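Local coordinates for carboxylesterase SOBER1 (PDB 6AVX), which hydrolyses carboxylic esters with short acyl chains, has phospholipase A2 activity and restrains the plant hypersensitive response triggered by the bacterial effector AvrBsT, at residues N98-F103 and P122-G127; F7-H12 and K83-I88; P66-S71 and M164-A169. The protein carries 1 engineered substitution. All coordinates share one frame; numbering follows the deposited sequence.

Contact 1: N98-F103 and P122-G127; sequences NPENVF and PKTLGG
Phe103 lies against the backbone of Gly126 and Gly127, where strand 102-107 begins beside the loop that feeds its parallel neighbour, strand 127-131. Its CB stands 4.1 Å from Gly127 O. With CG anti to the carbonyl carbon (chi1 -65°), the ring turns to the glycine pair: CD2 approaches Gly127 N, CE2 comes to 3.4 Å from Gly126 C, and CZ reaches Gly126 CA. That CA lies over one ring face, offset toward the rim, in a CH-pi contact 4.0 Å from the ring centroid. A CB at Gly126 would collide with Phe103 CZ and with the carbonyl oxygens of Glu100 and Val102, so glycine suits the place.

The backbones are joined by several weak bonds. Val102 O accepts from Gly126 N (2.7 Å) and, at longer range, from Gly127 N; the bent angle of 128° at the first explains its weakness despite the short distance. Gly126 N also makes a weak hydrogen bond to Pro99 O, which in addition receives the CA-H of Leu125. Leu125 CD2 packs against Pro99 CB and Val102 CB, 4.1 Å from the latter. An Asx turn, in which Asn98 OD1 accepts from Glu100 N, opens the short 3-10 segment carrying Pro99.

Two acceptors, Glu100 OE1 and Leu125 O, approach to 2.9 Å without bonding each other. Arg211 NH2 reconciles them, forming a salt bridge with the carboxylate and a hydrogen bond with the carbonyl, while its NE binds Gly126 O. Thr124 OG1 is bound to Glu148 O, and its CG2 faces the Glu100 carboxylate. Arg211 belongs to helix 198-212, whose Ile208 and Leu212 also touch the Phe103 side chain; across the sheet, strand 102-107 runs between strands 7-11 and 127-131.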
loop_
_atom_site.group_PDB
_atom_site.type_symbol
_atom_site.label_atom_id
_atom_site.label_comp_id
_atom_site.label_asym_id
_atom_site.label_seq_id
_atom_site.Cartn_x
_atom_site.Cartn_y
_atom_site.Cartn_z
ATOM N N ASN A 98 3.632 -17.979 7.486
ATOM C CA ASN A 98 5.016 -17.612 7.179
ATOM C C ASN A 98 5.055 -16.150 6.748
ATOM O O ASN A 98 4.266 -15.746 5.882
ATOM C CB ASN A 98 5.514 -18.514 6.048
ATOM C CG ASN A 98 6.874 -18.109 5.492
ATOM O OD1 ASN A 98 7.547 -17.212 6.003
ATOM N ND2 ASN A 98 7.282 -18.783 4.422
ATOM N N PRO A 99 5.941 -15.328 7.315
ATOM C CA PRO A 99 5.967 -13.908 6.911
ATOM C C PRO A 99 6.106 -13.707 5.414
ATOM O O PRO A 99 5.520 -12.763 4.874
ATOM C CB PRO A 99 7.165 -13.349 7.686
ATOM C CG PRO A 99 7.325 -14.274 8.854
ATOM C CD PRO A 99 6.880 -15.615 8.421
ATOM N N GLU A 100 6.856 -14.558 4.729
ATOM C CA GLU A 100 7.030 -14.427 3.292
ATOM C C GLU A 100 5.781 -14.802 2.501
ATOM O O GLU A 100 5.772 -14.641 1.280
ATOM C CB GLU A 100 8.218 -15.281 2.852
ATOM C CG GLU A 100 9.546 -14.824 3.418
ATOM C CD GLU A 100 10.289 -13.913 2.465
ATOM O OE1 GLU A 100 9.724 -12.866 2.082
ATOM O OE2 GLU A 100 11.429 -14.252 2.081
ATOM N N ASN A 101 4.741 -15.301 3.156
ATOM C CA ASN A 101 3.454 -15.550 2.516
ATOM C C ASN A 101 2.443 -14.449 2.809
ATOM O O ASN A 101 1.249 -14.622 2.505
ATOM C CB ASN A 101 2.912 -16.922 2.929
ATOM C CG ASN A 101 3.640 -18.071 2.247
ATOM O OD1 ASN A 101 4.789 -17.946 1.832
ATOM N ND2 ASN A 101 2.952 -19.193 2.109
ATOM N N VAL A 102 2.892 -13.332 3.376
ATOM C CA VAL A 102 2.049 -12.183 3.686
ATOM C C VAL A 102 2.270 -11.141 2.611
ATOM O O VAL A 102 3.412 -10.742 2.351
ATOM C CB VAL A 102 2.413 -11.596 5.059
ATOM C CG1 VAL A 102 1.686 -10.280 5.302
ATOM C CG2 VAL A 102 2.114 -12.608 6.166
ATOM N N PHE A 103 1.187 -10.664 2.015
ATOM C CA PHE A 103 1.225 -9.598 1.024
ATOM C C PHE A 103 0.335 -8.464 1.496
ATOM O O PHE A 103 -0.795 -8.713 1.939
ATOM C CB PHE A 103 0.756 -10.120 -0.335
ATOM C CG PHE A 103 1.674 -11.149 -0.890
ATOM C CD1 PHE A 103 1.577 -12.470 -0.492
ATOM C CD2 PHE A 103 2.682 -10.784 -1.753
ATOM C CE1 PHE A 103 2.484 -13.417 -0.970
ATOM C CE2 PHE A 103 3.570 -11.730 -2.233
ATOM C CZ PHE A 103 3.464 -13.028 -1.840
ATOM N N PRO A 122 9.364 -5.510 11.085
ATOM C CA PRO A 122 10.670 -6.096 11.442
ATOM C C PRO A 122 11.086 -7.290 10.619
ATOM O O PRO A 122 12.259 -7.682 10.698
ATOM C CB PRO A 122 10.500 -6.481 12.915
ATOM C CG PRO A 122 9.418 -5.597 13.425
ATOM C CD PRO A 122 8.479 -5.411 12.257
ATOM N N LYS A 123 10.180 -7.901 9.859
ATOM C CA LYS A 123 10.449 -9.110 9.095
ATOM C C LYS A 123 10.198 -8.892 7.608
ATOM O O LYS A 123 9.406 -8.031 7.215
ATOM C CB LYS A 123 9.569 -10.249 9.598
ATOM C CG LYS A 123 9.871 -10.553 11.071
ATOM C CD LYS A 123 8.986 -11.617 11.641
ATOM C CE LYS A 123 9.298 -11.833 13.121
ATOM N NZ LYS A 123 8.322 -12.744 13.744
ATOM N N THR A 124 10.897 -9.665 6.786
ATOM C CA THR A 124 10.634 -9.695 5.352
ATOM C C THR A 124 9.267 -10.304 5.105
ATOM O O THR A 124 8.946 -11.373 5.629
ATOM C CB THR A 124 11.680 -10.538 4.619
ATOM O OG1 THR A 124 12.998 -10.119 5.014
ATOM C CG2 THR A 124 11.516 -10.412 3.109
ATOM N N LEU A 125 8.476 -9.645 4.290
ATOM C CA LEU A 125 7.156 -10.132 3.909
ATOM C C LEU A 125 7.198 -10.596 2.462
ATOM O O LEU A 125 8.202 -10.456 1.757
ATOM C CB LEU A 125 6.103 -9.046 4.142
ATOM C CG LEU A 125 6.037 -8.530 5.578
ATOM C CD1 LEU A 125 5.082 -7.348 5.669
ATOM C CD2 LEU A 125 5.671 -9.628 6.551
ATOM N N GLY A 126 6.074 -11.153 2.013
ATOM C CA GLY A 126 5.964 -11.593 0.636
ATOM C C GLY A 126 6.060 -10.432 -0.336
ATOM O O GLY A 126 6.727 -10.512 -1.367
ATOM N N GLY A 127 5.414 -9.327 -0.018
ATOM C CA GLY A 127 5.485 -8.182 -0.890
ATOM C C GLY A 127 4.550 -7.076 -0.463
ATOM O O GLY A 127 3.605 -7.296 0.301
#

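Contact 2: F7-H12 and K83-I88; sequences FILWLH and KNVHAI
Leu9 pushes its two methyls toward Val85 and Ile88, residues one helical turn apart, and so forms the middle of a small apolar interface between strand 7-11 and helix 75-94. This is the layered packing of the alpha/beta hydrolase fold, a parallel sheet covered by helices. Helix 75-94 lies on the long connection from strand 37-39 to strand 102-107, which also carries the antiparallel pair 45-48 and 54-57; strand 7-11 lies between strands 37-39 and 102-107 in the sheet. The axes of strand 7-11 and helix segment 83-88 run nearly antiparallel, at 159°, and approach to 11.1 Å.

Alternate residues of the strand, Phe7, Leu9 and Leu11, point toward the helix, and the bumps of each side interleave with those of the other. Ile88 CG2 fits between the first two: it touches Phe7 CZ at 4.1 Å and Leu9 CD1 at 4.2 Å, its side chain crossing both at about a right angle. Val85 fills the next hollow along the strand. Its CG1 meets Leu9 CD2 at 3.8 Å, while its CG2 turns to Leu11.

Branching explains the choice of residues. Val85, forked at CB, gives one methyl to each of two strand residues, whereas Ile88 serves two with its CG2 alone; a leucine carries its fork one atom further out, and Leu9, with CG anti to the backbone N (chi1 -180°), sends the fork across to the helix. The Phe7 ring is long enough for its CZ to reach Ile88 from the start of the strand. No hydrogen bond crosses the interface, as befits wholly apolar partners.

Helix 109-120 adds to the same apolar cluster, with Leu113 touching both Leu11 and Val85. There Leu11 and Val85 reach toward each other tip to tip, CD1 of the leucine 4.1 Å from CG2 of the valine.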
loop_
_atom_site.group_PDB
_atom_site.type_symbol
_atom_site.label_atom_id
_atom_site.label_comp_id
_atom_site.label_asym_id
_atom_site.label_seq_id
_atom_site.Cartn_x
_atom_site.Cartn_y
_atom_site.Cartn_z
ATOM N N PHE A 7 -1.636 -14.938 2.944
ATOM C CA PHE A 7 -2.467 -13.921 3.569
ATOM C C PHE A 7 -2.286 -12.634 2.785
ATOM O O PHE A 7 -1.148 -12.196 2.566
ATOM C CB PHE A 7 -2.003 -13.700 5.009
ATOM C CG PHE A 7 -2.749 -12.619 5.726
ATOM C CD1 PHE A 7 -4.046 -12.819 6.138
ATOM C CD2 PHE A 7 -2.148 -11.406 6.000
ATOM C CE1 PHE A 7 -4.740 -11.824 6.797
ATOM C CE2 PHE A 7 -2.837 -10.409 6.667
ATOM C CZ PHE A 7 -4.132 -10.615 7.060
ATOM N N ILE A 8 -3.388 -12.028 2.365
ATOM C CA ILE A 8 -3.369 -10.793 1.582
ATOM C C ILE A 8 -4.211 -9.767 2.322
ATOM O O ILE A 8 -5.430 -9.943 2.477
ATOM C CB ILE A 8 -3.892 -10.999 0.152
ATOM C CG1 ILE A 8 -3.134 -12.148 -0.526
ATOM C CG2 ILE A 8 -3.760 -9.710 -0.630
ATOM C CD1 ILE A 8 -3.637 -12.510 -1.913
ATOM N N LEU A 9 -3.561 -8.701 2.776
ATOM C CA LEU A 9 -4.208 -7.586 3.441
ATOM C C LEU A 9 -4.385 -6.483 2.410
ATOM O O LEU A 9 -3.407 -6.062 1.786
ATOM C CB LEU A 9 -3.301 -7.099 4.571
ATOM C CG LEU A 9 -3.828 -5.924 5.382
ATOM C CD1 LEU A 9 -5.107 -6.313 6.081
ATOM C CD2 LEU A 9 -2.795 -5.422 6.364
ATOM N N TRP A 10 -5.613 -6.017 2.213
ATOM C CA TRP A 10 -5.919 -4.955 1.262
ATOM C C TRP A 10 -6.394 -3.723 2.007
ATOM O O TRP A 10 -7.349 -3.811 2.782
ATOM C CB TRP A 10 -7.009 -5.380 0.275
ATOM C CG TRP A 10 -7.179 -4.347 -0.803
ATOM C CD1 TRP A 10 -7.861 -3.169 -0.718
ATOM C CD2 TRP A 10 -6.585 -4.374 -2.104
ATOM N NE1 TRP A 10 -7.730 -2.459 -1.896
ATOM C CE2 TRP A 10 -6.959 -3.182 -2.759
ATOM C CE3 TRP A 10 -5.802 -5.295 -2.788
ATOM C CZ2 TRP A 10 -6.562 -2.892 -4.061
ATOM C CZ3 TRP A 10 -5.402 -4.997 -4.088
ATOM C CH2 TRP A 10 -5.794 -3.817 -4.704
ATOM N N LEU A 11 -5.778 -2.574 1.738
ATOM C CA LEU A 11 -6.046 -1.324 2.439
ATOM C C LEU A 11 -6.715 -0.341 1.488
ATOM O O LEU A 11 -6.110 0.085 0.498
ATOM C CB LEU A 11 -4.743 -0.746 2.981
ATOM C CG LEU A 11 -3.988 -1.688 3.916
ATOM C CD1 LEU A 11 -2.647 -1.137 4.318
ATOM C CD2 LEU A 11 -4.828 -2.049 5.146
ATOM N N HIS A 12 -7.960 0.025 1.799
ATOM C CA HIS A 12 -8.763 0.904 0.966
ATOM C C HIS A 12 -8.226 2.338 0.983
ATOM O O HIS A 12 -7.393 2.722 1.803
ATOM C CB HIS A 12 -10.224 0.870 1.437
ATOM C CG HIS A 12 -10.446 1.457 2.801
ATOM N ND1 HIS A 12 -10.439 2.816 3.036
ATOM C CD2 HIS A 12 -10.675 0.872 4.000
ATOM C CE1 HIS A 12 -10.655 3.035 4.330
ATOM N NE2 HIS A 12 -10.807 1.875 4.935
ATOM N N LYS A 83 0.904 1.328 13.130
ATOM C CA LYS A 83 0.786 0.518 14.336
ATOM C C LYS A 83 -0.352 -0.481 14.205
ATOM O O LYS A 83 -0.210 -1.655 14.566
ATOM C CB LYS A 83 0.562 1.423 15.547
ATOM C CG LYS A 83 0.465 0.690 16.865
ATOM C CD LYS A 83 0.159 1.693 17.980
ATOM C CE LYS A 83 -0.076 1.014 19.320
ATOM N NZ LYS A 83 -0.465 1.999 20.375
ATOM N N ASN A 84 -1.490 -0.037 13.686
ATOM C CA ASN A 84 -2.615 -0.945 13.542
ATOM C C ASN A 84 -2.365 -2.000 12.473
ATOM O O ASN A 84 -2.700 -3.171 12.672
ATOM C CB ASN A 84 -3.876 -0.165 13.223
ATOM C CG ASN A 84 -5.001 -1.068 12.857
ATOM O OD1 ASN A 84 -5.377 -1.173 11.684
ATOM N ND2 ASN A 84 -5.519 -1.784 13.842
ATOM N N VAL A 85 -1.806 -1.609 11.319
ATOM C CA VAL A 85 -1.478 -2.606 10.299
ATOM C C VAL A 85 -0.519 -3.639 10.864
ATOM O O VAL A 85 -0.689 -4.844 10.663
ATOM C CB VAL A 85 -0.916 -1.932 9.034
ATOM C CG1 VAL A 85 -0.412 -2.982 8.045
ATOM C CG2 VAL A 85 -1.952 -1.040 8.377
ATOM N N HIS A 86 0.485 -3.187 11.608
ATOM C CA HIS A 86 1.444 -4.116 12.190
ATOM C C HIS A 86 0.787 -5.060 13.183
ATOM O O HIS A 86 1.196 -6.215 13.291
ATOM C CB HIS A 86 2.587 -3.358 12.851
ATOM C CG HIS A 86 3.577 -2.808 11.871
ATOM N ND1 HIS A 86 4.780 -2.268 12.260
ATOM C CD2 HIS A 86 3.556 -2.747 10.520
ATOM C CE1 HIS A 86 5.463 -1.908 11.190
ATOM N NE2 HIS A 86 4.741 -2.182 10.121
ATOM N N ALA A 87 -0.205 -4.589 13.947
ATOM C CA ALA A 87 -0.919 -5.490 14.851
ATOM C C ALA A 87 -1.588 -6.614 14.071
ATOM O O ALA A 87 -1.568 -7.779 14.495
ATOM C CB ALA A 87 -1.943 -4.698 15.671
ATOM N N ILE A 88 -2.173 -6.289 12.917
ATOM C CA ILE A 88 -2.821 -7.303 12.088
ATOM C C ILE A 88 -1.792 -8.306 11.589
ATOM O O ILE A 88 -1.999 -9.527 11.645
ATOM C CB ILE A 88 -3.562 -6.638 10.916
ATOM C CG1 ILE A 88 -4.743 -5.801 11.424
ATOM C CG2 ILE A 88 -4.026 -7.690 9.894
ATOM C CD1 ILE A 88 -5.375 -4.910 10.364
#

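Contact 3: P66-S71 and M164-A169; sequences PLKVGS and MVLFEA. Engineered in segment 66-71: Leu67 (natural residue Phe).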
loop_
_atom_site.group_PDB
_atom_site.type_symbol
_atom_site.label_atom_id
_atom_site.label_comp_id
_atom_site.label_asym_id
_atom_site.label_seq_id
_atom_site.Cartn_x
_atom_site.Cartn_y
_atom_site.Cartn_z
ATOM N N PRO A 66 -3.779 18.002 -5.034
ATOM C CA PRO A 66 -3.449 16.591 -5.254
ATOM C C PRO A 66 -2.160 16.236 -4.566
ATOM O O PRO A 66 -1.408 17.124 -4.151
ATOM C CB PRO A 66 -3.251 16.522 -6.764
ATOM C CG PRO A 66 -2.708 17.894 -7.121
ATOM C CD PRO A 66 -3.429 18.843 -6.195
ATOM N N LEU A 67 -1.887 14.953 -4.430
ATOM C CA LEU A 67 -0.586 14.538 -3.944
ATOM C C LEU A 67 0.394 14.712 -5.091
ATOM O O LEU A 67 0.108 14.341 -6.236
ATOM C CB LEU A 67 -0.604 13.091 -3.453
ATOM C CG LEU A 67 -1.140 12.819 -2.035
ATOM C CD1 LEU A 67 -0.222 13.408 -0.977
ATOM C CD2 LEU A 67 -2.543 13.329 -1.864
ATOM N N LYS A 68 1.523 15.331 -4.787
ATOM C CA LYS A 68 2.517 15.684 -5.779
ATOM C C LYS A 68 3.869 15.529 -5.126
ATOM O O LYS A 68 3.983 15.240 -3.931
ATOM C CB LYS A 68 2.354 17.132 -6.252
ATOM C CG LYS A 68 1.501 17.250 -7.476
ATOM C CD LYS A 68 1.355 18.681 -7.980
ATOM C CE LYS A 68 2.655 19.236 -8.539
ATOM N NZ LYS A 68 3.014 20.513 -7.871
ATOM N N VAL A 69 4.906 15.680 -5.941
ATOM C CA VAL A 69 6.228 15.858 -5.374
ATOM C C VAL A 69 6.205 17.179 -4.624
ATOM O O VAL A 69 5.860 18.225 -5.188
ATOM C CB VAL A 69 7.294 15.831 -6.470
ATOM C CG1 VAL A 69 8.681 15.998 -5.855
ATOM C CG2 VAL A 69 7.214 14.532 -7.274
ATOM N N GLY A 70 6.508 17.128 -3.336
ATOM C CA GLY A 70 6.522 18.314 -2.507
ATOM C C GLY A 70 5.211 18.640 -1.833
ATOM O O GLY A 70 5.106 19.698 -1.199
ATOM N N SER A 71 4.206 17.779 -1.950
ATOM C CA SER A 71 2.952 18.017 -1.258
ATOM C C SER A 71 3.131 17.731 0.234
ATOM O O SER A 71 3.871 16.816 0.606
ATOM C CB SER A 71 1.853 17.118 -1.831
ATOM O OG SER A 71 1.553 17.470 -3.172
ATOM N N MET A 164 -5.127 13.047 -9.332
ATOM C CA MET A 164 -5.394 13.105 -7.907
ATOM C C MET A 164 -4.169 12.770 -7.084
ATOM O O MET A 164 -3.888 13.469 -6.105
ATOM C CB MET A 164 -6.556 12.193 -7.548
ATOM C CG MET A 164 -7.820 12.712 -8.164
ATOM S SD MET A 164 -9.210 11.617 -7.985
ATOM C CE MET A 164 -9.362 11.556 -6.197
ATOM N N VAL A 165 -3.440 11.747 -7.478
ATOM C CA VAL A 165 -2.108 11.455 -6.975
ATOM C C VAL A 165 -1.256 11.428 -8.231
ATOM O O VAL A 165 -1.314 10.479 -9.017
ATOM C CB VAL A 165 -2.043 10.127 -6.219
ATOM C CG1 VAL A 165 -0.607 9.853 -5.779
ATOM C CG2 VAL A 165 -2.976 10.156 -5.020
ATOM N N LEU A 166 -0.541 12.525 -8.481
ATOM C CA LEU A 166 0.131 12.684 -9.756
ATOM C C LEU A 166 1.113 11.554 -9.998
ATOM O O LEU A 166 1.761 11.054 -9.081
ATOM C CB LEU A 166 0.898 14.004 -9.822
ATOM C CG LEU A 166 0.114 15.302 -9.705
ATOM C CD1 LEU A 166 0.875 16.351 -10.481
ATOM C CD2 LEU A 166 -1.286 15.225 -10.217
ATOM N N PHE A 167 1.231 11.171 -11.259
ATOM C CA PHE A 167 2.173 10.128 -11.646
ATOM C C PHE A 167 3.576 10.433 -11.123
ATOM O O PHE A 167 4.297 9.524 -10.686
ATOM C CB PHE A 167 2.145 10.000 -13.173
ATOM C CG PHE A 167 2.979 8.873 -13.726
ATOM C CD1 PHE A 167 2.578 7.554 -13.599
ATOM C CD2 PHE A 167 4.150 9.140 -14.425
ATOM C CE1 PHE A 167 3.325 6.525 -14.131
ATOM C CE2 PHE A 167 4.910 8.108 -14.956
ATOM C CZ PHE A 167 4.491 6.800 -14.811
ATOM N N GLU A 168 3.967 11.709 -11.116
ATOM C CA GLU A 168 5.290 12.076 -10.611
ATOM C C GLU A 168 5.464 11.726 -9.134
ATOM O O GLU A 168 6.589 11.464 -8.687
ATOM C CB GLU A 168 5.560 13.568 -10.820
ATOM C CG GLU A 168 4.602 14.487 -10.068
ATOM C CD GLU A 168 5.162 15.889 -9.878
ATOM O OE1 GLU A 168 4.995 16.458 -8.775
ATOM O OE2 GLU A 168 5.781 16.413 -10.827
ATOM N N ALA A 169 4.387 11.741 -8.349
ATOM C CA ALA A 169 4.488 11.317 -6.959
ATOM C C ALA A 169 4.795 9.835 -6.856
ATOM O O ALA A 169 5.476 9.408 -5.915
ATOM C CB ALA A 169 3.201 11.635 -6.207
#
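Pro66, preceded by a cis peptide bond, begins the contact by resting its CB 3.2 Å from Met164 O. The same ring carbon also faces Leu166 CD2, so the compact ring touches both a backbone oxygen and a side chain of the other loop.

Leu67, an engineered residue that is Phe in the natural sequence, pairs its backbone with Val165 in a single bridge. Its N donates to Met164 O at 3.0 Å, and its O accepts from Leu166 N at 3.0 Å in a straighter bond, with an angle of 163° at the hydrogen. Its CB lies in the fork of Val165, 4.0 Å from CG1, and its side chain also touches Trp134.

The partner loop follows the acidic member of the Ser-His-Asp triad assigned by similarity in this alpha/beta hydrolase. Asp162 OD1 accepts from the backbone N of both Met164 and Val165, and Val165 touches Ser108 and His194. Leu166 then takes the N-cap position of helix 167-171.

Lys68 runs its aliphatic chain beside Leu166, both pointing the same way, though the very short modelled spacing of some of their carbons is doubtful. Its NZ remains 4.6 Å from Glu168 OE1, near enough for a possible electrostatic attraction but not in contact.

Val69 N donates to Glu168 OE1 at 2.9 Å, meeting it on the anti side and 24° out of the carboxylate plane. Glu168 CG lies between the backbone N and carbonyl carbon (chi1 63°), and the chain extends from there to the loop; Val69 CG2 packs against the carboxylate. Gly70 holds the third position of a type II turn, where a CB would press on the preceding carbonyl oxygen. Ser71 completes the turn, its OG donating to Pro66 O in the carbonyl plane, on a lone pair.

Contacts 1 and 2 adjoin in one sheet, their centres 12 Å apart: strand 102-107 lies next to strand 7-11, with probable hydrogen bonds from Phe103 N to Phe7 O (2.8 Å) and from Leu9 N to Phe103 O (2.9 Å). Contact 3 lies on the opposite side of the chain's centre, its own centre about 28 Å from that of contact 1 and 24 Å from that of contact 2. It borders the probable catalytic triad, the Val165 side chain being about 3 Å from that of His194. The Leu11 side chain of contact 2 is about 9 Å from that of Ser108, whereas contact 1 is remote from that site.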